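Local atomic coordinates of carbohydrate-binding protein (Flavonifractor plautii, PDB entry 6N1B), a protein that probably removes the acetyl group from the terminal N-acetylgalactosamine of the blood group A antigen, and binds the related B trisaccharide. Residues Ser175-Thr178 with Glu182-Val185; Val300-Thr305 with Trp312-Thr317. All blocks are in the same frame, centred on the assembly; numbering follows the deposited sequence.

Contact 1 (Ser175-Thr178 with Glu182-Val185); sequences SKPT and ERQV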
loop_
_atom_site.group_PDB
_atom_site.type_symbol
_atom_site.label_atom_id
_atom_site.label_comp_id
_atom_site.label_asym_id
_atom_site.label_seq_id
_atom_site.Cartn_x
_atom_site.Cartn_y
_atom_site.Cartn_z
ATOM N N SER A 175 6.733 -20.453 -15.427
ATOM C CA SER A 175 7.150 -21.788 -15.067
ATOM C C SER A 175 8.117 -21.770 -13.887
ATOM O O SER A 175 8.949 -20.838 -13.799
ATOM C CB SER A 175 7.827 -22.466 -16.263
ATOM O OG SER A 175 6.897 -22.752 -17.321
ATOM N N LYS A 176 7.953 -22.713 -12.995
ATOM C CA LYS A 176 8.823 -22.741 -11.846
ATOM C C LYS A 176 10.272 -22.988 -12.335
ATOM O O LYS A 176 10.533 -23.905 -13.127
ATOM C CB LYS A 176 8.380 -23.888 -10.916
ATOM C CG LYS A 176 7.090 -23.725 -10.161
ATOM C CD LYS A 176 7.045 -24.809 -9.049
ATOM C CE LYS A 176 5.654 -24.894 -8.522
ATOM N NZ LYS A 176 4.689 -25.516 -9.461
ATOM N N PRO A 177 11.226 -22.234 -11.762
ATOM C CA PRO A 177 12.615 -22.483 -12.070
ATOM C C PRO A 177 13.052 -23.878 -11.691
ATOM O O PRO A 177 12.618 -24.360 -10.596
ATOM C CB PRO A 177 13.415 -21.451 -11.248
ATOM C CG PRO A 177 12.435 -20.424 -10.935
ATOM C CD PRO A 177 11.060 -21.064 -10.904
ATOM N N THR A 178 13.972 -24.437 -12.477
ATOM C CA THR A 178 14.402 -25.792 -12.145
ATOM C C THR A 178 15.868 -25.801 -11.834
ATOM O O THR A 178 16.428 -26.876 -11.626
ATOM C CB THR A 178 14.129 -26.702 -13.292
ATOM O OG1 THR A 178 14.861 -26.297 -14.455
ATOM C CG2 THR A 178 12.657 -26.843 -13.632
ATOM N N GLU A 182 17.959 -20.458 -13.404
ATOM C CA GLU A 182 16.676 -20.004 -13.861
ATOM C C GLU A 182 16.003 -19.052 -12.895
ATOM O O GLU A 182 14.967 -18.419 -13.239
ATOM C CB GLU A 182 15.771 -21.192 -14.134
ATOM C CG GLU A 182 16.104 -21.868 -15.451
ATOM C CD GLU A 182 15.132 -23.024 -15.853
ATOM O OE1 GLU A 182 14.287 -23.423 -15.043
ATOM O OE2 GLU A 182 15.222 -23.455 -17.013
ATOM N N ARG A 183 16.571 -18.836 -11.712
ATOM C CA ARG A 183 16.057 -17.839 -10.739
ATOM C C ARG A 183 16.675 -16.488 -11.037
ATOM O O ARG A 183 17.363 -15.881 -10.242
ATOM C CB ARG A 183 16.310 -18.229 -9.305
ATOM C CG ARG A 183 15.626 -19.478 -8.846
ATOM C CD ARG A 183 15.890 -19.849 -7.354
ATOM N NE ARG A 183 15.663 -18.775 -6.425
ATOM C CZ ARG A 183 14.490 -18.428 -5.983
ATOM N NH1 ARG A 183 13.414 -19.156 -6.354
ATOM N NH2 ARG A 183 14.334 -17.375 -5.248
ATOM N N GLN A 184 16.357 -16.012 -12.241
ATOM C CA GLN A 184 16.797 -14.702 -12.732
ATOM C C GLN A 184 15.650 -14.020 -13.465
ATOM O O GLN A 184 14.693 -14.695 -13.859
ATOM C CB GLN A 184 18.002 -14.840 -13.641
ATOM C CG GLN A 184 19.227 -15.477 -13.045
ATOM C CD GLN A 184 20.449 -15.395 -13.989
ATOM O OE1 GLN A 184 21.077 -14.330 -14.169
ATOM N NE2 GLN A 184 20.808 -16.519 -14.544
ATOM N N VAL A 185 15.763 -12.729 -13.593
ATOM C CA VAL A 185 14.791 -11.874 -14.298
ATOM C C VAL A 185 15.489 -11.014 -15.308
ATOM O O VAL A 185 16.646 -10.655 -15.119
ATOM C CB VAL A 185 13.939 -11.024 -13.319
ATOM C CG1 VAL A 185 13.216 -11.870 -12.275
ATOM C CG2 VAL A 185 14.727 -9.918 -12.634
HETATM O O HOH W 1 11.523 -23.713 -15.831
#

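Contact 2 (Val300-Thr305 with Trp312-Thr317); sequences VLHLTT and WEQVGT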
loop_
_atom_site.group_PDB
_atom_site.type_symbol
_atom_site.label_atom_id
_atom_site.label_comp_id
_atom_site.label_asym_id
_atom_site.label_seq_id
_atom_site.Cartn_x
_atom_site.Cartn_y
_atom_site.Cartn_z
ATOM N N VAL A 300 -9.309 9.250 7.155
ATOM C CA VAL A 300 -8.975 8.484 8.306
ATOM C C VAL A 300 -8.809 6.998 7.879
ATOM O O VAL A 300 -9.093 6.648 6.713
ATOM C CB VAL A 300 -10.049 8.537 9.381
ATOM C CG1 VAL A 300 -10.182 9.943 9.936
ATOM C CG2 VAL A 300 -11.421 8.084 8.874
ATOM N N LEU A 301 -8.310 6.158 8.794
ATOM C CA LEU A 301 -8.357 4.720 8.544
ATOM C C LEU A 301 -9.532 4.162 9.373
ATOM O O LEU A 301 -9.776 4.527 10.501
ATOM C CB LEU A 301 -7.095 4.006 9.045
ATOM C CG LEU A 301 -5.803 4.464 8.426
ATOM C CD1 LEU A 301 -4.617 3.705 8.956
ATOM C CD2 LEU A 301 -5.819 4.496 6.905
ATOM N N HIS A 302 -10.183 3.149 8.738
ATOM C CA HIS A 302 -11.130 2.261 9.393
ATOM C C HIS A 302 -10.681 0.763 9.208
ATOM O O HIS A 302 -10.012 0.518 8.218
ATOM C CB HIS A 302 -12.596 2.498 8.995
ATOM C CG HIS A 302 -13.232 3.674 9.672
ATOM N ND1 HIS A 302 -14.110 3.478 10.761
ATOM C CD2 HIS A 302 -13.179 4.995 9.466
ATOM C CE1 HIS A 302 -14.498 4.673 11.191
ATOM N NE2 HIS A 302 -13.952 5.597 10.437
ATOM N N LEU A 303 -11.158 -0.067 10.101
ATOM C CA LEU A 303 -10.909 -1.493 10.018
ATOM C C LEU A 303 -12.184 -2.206 9.534
ATOM O O LEU A 303 -13.258 -1.913 10.067
ATOM C CB LEU A 303 -10.471 -2.029 11.381
ATOM C CG LEU A 303 -9.871 -3.435 11.424
ATOM C CD1 LEU A 303 -8.529 -3.371 10.766
ATOM C CD2 LEU A 303 -9.849 -3.932 12.833
ATOM N N THR A 304 -12.011 -3.190 8.648
ATOM C CA THR A 304 -13.161 -3.946 8.166
ATOM C C THR A 304 -12.678 -5.394 8.007
ATOM O O THR A 304 -11.509 -5.624 7.660
ATOM C CB THR A 304 -13.742 -3.320 6.910
ATOM O OG1 THR A 304 -14.931 -4.067 6.570
ATOM C CG2 THR A 304 -12.809 -3.184 5.750
ATOM N N THR A 305 -13.537 -6.368 8.239
ATOM C CA THR A 305 -13.151 -7.750 8.194
ATOM C C THR A 305 -14.135 -8.594 7.387
ATOM O O THR A 305 -15.295 -8.148 7.171
ATOM C CB THR A 305 -13.004 -8.342 9.596
ATOM O OG1 THR A 305 -14.265 -8.472 10.246
ATOM C CG2 THR A 305 -12.056 -7.595 10.492
ATOM N N TRP A 312 -18.101 -8.109 3.745
ATOM C CA TRP A 312 -17.356 -7.457 4.811
ATOM C C TRP A 312 -18.243 -6.833 5.857
ATOM O O TRP A 312 -19.449 -6.638 5.611
ATOM C CB TRP A 312 -16.492 -6.340 4.184
ATOM C CG TRP A 312 -15.442 -6.827 3.216
ATOM C CD1 TRP A 312 -15.649 -7.239 1.935
ATOM C CD2 TRP A 312 -14.052 -7.044 3.472
ATOM N NE1 TRP A 312 -14.488 -7.686 1.348
ATOM C CE2 TRP A 312 -13.509 -7.581 2.314
ATOM C CE3 TRP A 312 -13.239 -6.858 4.587
ATOM C CZ2 TRP A 312 -12.126 -7.967 2.238
ATOM C CZ3 TRP A 312 -11.936 -7.257 4.518
ATOM C CH2 TRP A 312 -11.361 -7.792 3.367
ATOM N N GLU A 313 -17.629 -6.491 6.973
ATOM C CA GLU A 313 -18.310 -5.666 7.997
ATOM C C GLU A 313 -17.259 -4.818 8.677
ATOM O O GLU A 313 -16.309 -5.319 9.253
ATOM C CB GLU A 313 -19.078 -6.533 8.989
ATOM C CG GLU A 313 -19.935 -5.703 9.990
ATOM C CD GLU A 313 -20.726 -6.620 10.901
ATOM O OE1 GLU A 313 -21.833 -6.742 10.677
ATOM O OE2 GLU A 313 -20.291 -7.136 11.901
ATOM N N GLN A 314 -17.521 -3.533 8.729
ATOM C CA GLN A 314 -16.672 -2.602 9.448
ATOM C C GLN A 314 -16.701 -2.920 10.900
ATOM O O GLN A 314 -17.716 -3.262 11.468
ATOM C CB GLN A 314 -17.165 -1.209 9.188
ATOM C CG GLN A 314 -16.293 -0.095 9.900
ATOM C CD GLN A 314 -16.846 1.273 9.488
ATOM O OE1 GLN A 314 -16.857 1.608 8.306
ATOM N NE2 GLN A 314 -17.232 2.062 10.482
ATOM N N VAL A 315 -15.522 -2.768 11.566
ATOM C CA VAL A 315 -15.412 -2.993 13.035
ATOM C C VAL A 315 -15.675 -1.643 13.757
ATOM O O VAL A 315 -14.840 -0.734 13.696
ATOM C CB VAL A 315 -14.042 -3.488 13.398
ATOM C CG1 VAL A 315 -13.986 -3.674 14.930
ATOM C CG2 VAL A 315 -13.712 -4.775 12.680
ATOM N N GLY A 316 -16.818 -1.519 14.387
ATOM C CA GLY A 316 -17.190 -0.350 15.134
ATOM C C GLY A 316 -17.557 0.854 14.250
ATOM O O GLY A 316 -17.484 0.728 13.014
ATOM N N THR A 317 -17.818 1.987 14.842
ATOM C CA THR A 317 -18.051 3.224 14.225
ATOM C C THR A 317 -16.826 4.132 14.170
ATOM O O THR A 317 -16.757 5.151 13.480
ATOM C CB THR A 317 -19.208 4.027 14.837
ATOM O OG1 THR A 317 -18.890 4.244 16.211
ATOM C CG2 THR A 317 -20.478 3.293 14.713
HETATM O O HOH W 2 -13.225 1.026 12.187
HETATM O O HOH W 3 -16.366 -7.067 11.511
#

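Contact 1 (Ser175-Thr178 with Glu182-Val185)
Glu182 OE1 is gripped by three donors, two of them from Thr178. The backbone N of Thr178 lies 2.8 Å from Glu182 OE1 with an N-H...O angle of 151°, meeting the oxygen on its anti side and somewhat out of the carboxylate plane. Thr178 OG1 gives its proton to the same Glu182 OE1 over 3.0 Å, coming from the same face but much higher, 60° out of the plane. Thr178 can supply both because its OG1 sits between its own backbone N and carbonyl carbon (chi1 62°), on the side where the amide also points. Water 1 is the third donor: it gives one hydrogen to Glu182 OE1 and the other to Lys176 O, each over 2.9 Å, and thereby ties the carboxylate to the chain two residues earlier than the threonine. Together these bonds would fix the carboxylate's rotation and probably favour its charged form. Nearer the Glu182 backbone, Pro177 CB packs on Glu182 CB at 3.7 Å and on CG of the next residue, Arg183, at 3.8 Å. The arginine bends at chi3 beyond this point, and its guanidinium leaves the contact to bond the carbonyl oxygens of Tyr129 and Asp130. Pro177 also touches Tyr156. Glu182 N is held by Ser179 OG within the connecting turn. Arg183 is the centre of an inverse gamma turn, closed by a weak bond from Gln184 N to Glu182 O; the contact thus pinches the base of a surface loop that joins the short strands 173-174 and 185-186.

Contact 2 (Val300-Thr305 with Trp312-Thr317)
Gln314, on the strand beside 300-306, reaches along to His302. Its CB is loosely in touch with Leu303 O, and its CG closes on that oxygen at 3.5 Å. CG stands anti to the backbone N (chi1 -179°), and the chain stays extended beyond it, which carries CD to 3.7 Å from His302 ND1. At the tip, Gln314 NE2 lies 3.4 Å from His302 ND1 with poor hydrogen-bond geometry; the amide and imidazole planes are 38° apart. NE2 instead donates to Gly316 O over 2.9 Å, in the plane of that carbonyl, while OE1 accepts from Gly260 N. His302 ND1 is met by water 2, which also takes Leu303 N and gives a hydrogen to Val315 O; on the imidazole's edge, CE1 faces Thr317 O at 3.3 Å. Between the strands, Val315 N bonds Leu303 O over 2.8 Å, almost straight at 177°, and Thr305 and Glu313 exchange two backbone bonds as a hydrogen-bonded antiparallel pair. Thr304, paired with Gln314 in the non-hydrogen-bonded manner, sends OG1 to Phe258 O. Trp312 turns a ring edge to Thr304 O, with CZ3 3.6 Å from it, and stands edge-to-face with Phe258. Leu303 CD2 and Val315 CG2 lie side by side at 4.0 Å. The chemistry is thus mixed: Leu303 packs against Met399 and Leu403 of helix 396-404 and Val315 against Met400 and Leu404, whereas the polar ends of Gln314 and Thr304 are all bonded, OE1 and OG1 by Gly260 N and Phe258 O, NE2 by Gly316 O.

The two contacts lie on opposite sides of the chain's centre, their own centres 40 Å apart and their nearest atoms about 27 Å apart. Of the two, only contact 2 is part of a four-stranded antiparallel sheet; the chain has several, consistent with a beta-propeller. It joins that sheet's last two strands, 313-314 being outermost; the first, 269-278, carries the glycan residue Trp271 and the calcium ligands His272 and Asp274. Contact 1 sits in a loop excursion between strands 148-155 and 193-198. No glycan or calcium residue falls in either contact, but in contact 2 the Glu313 side chain is about 7 Å from a calcium ion and that of Thr317 about 3 Å from a glycerol.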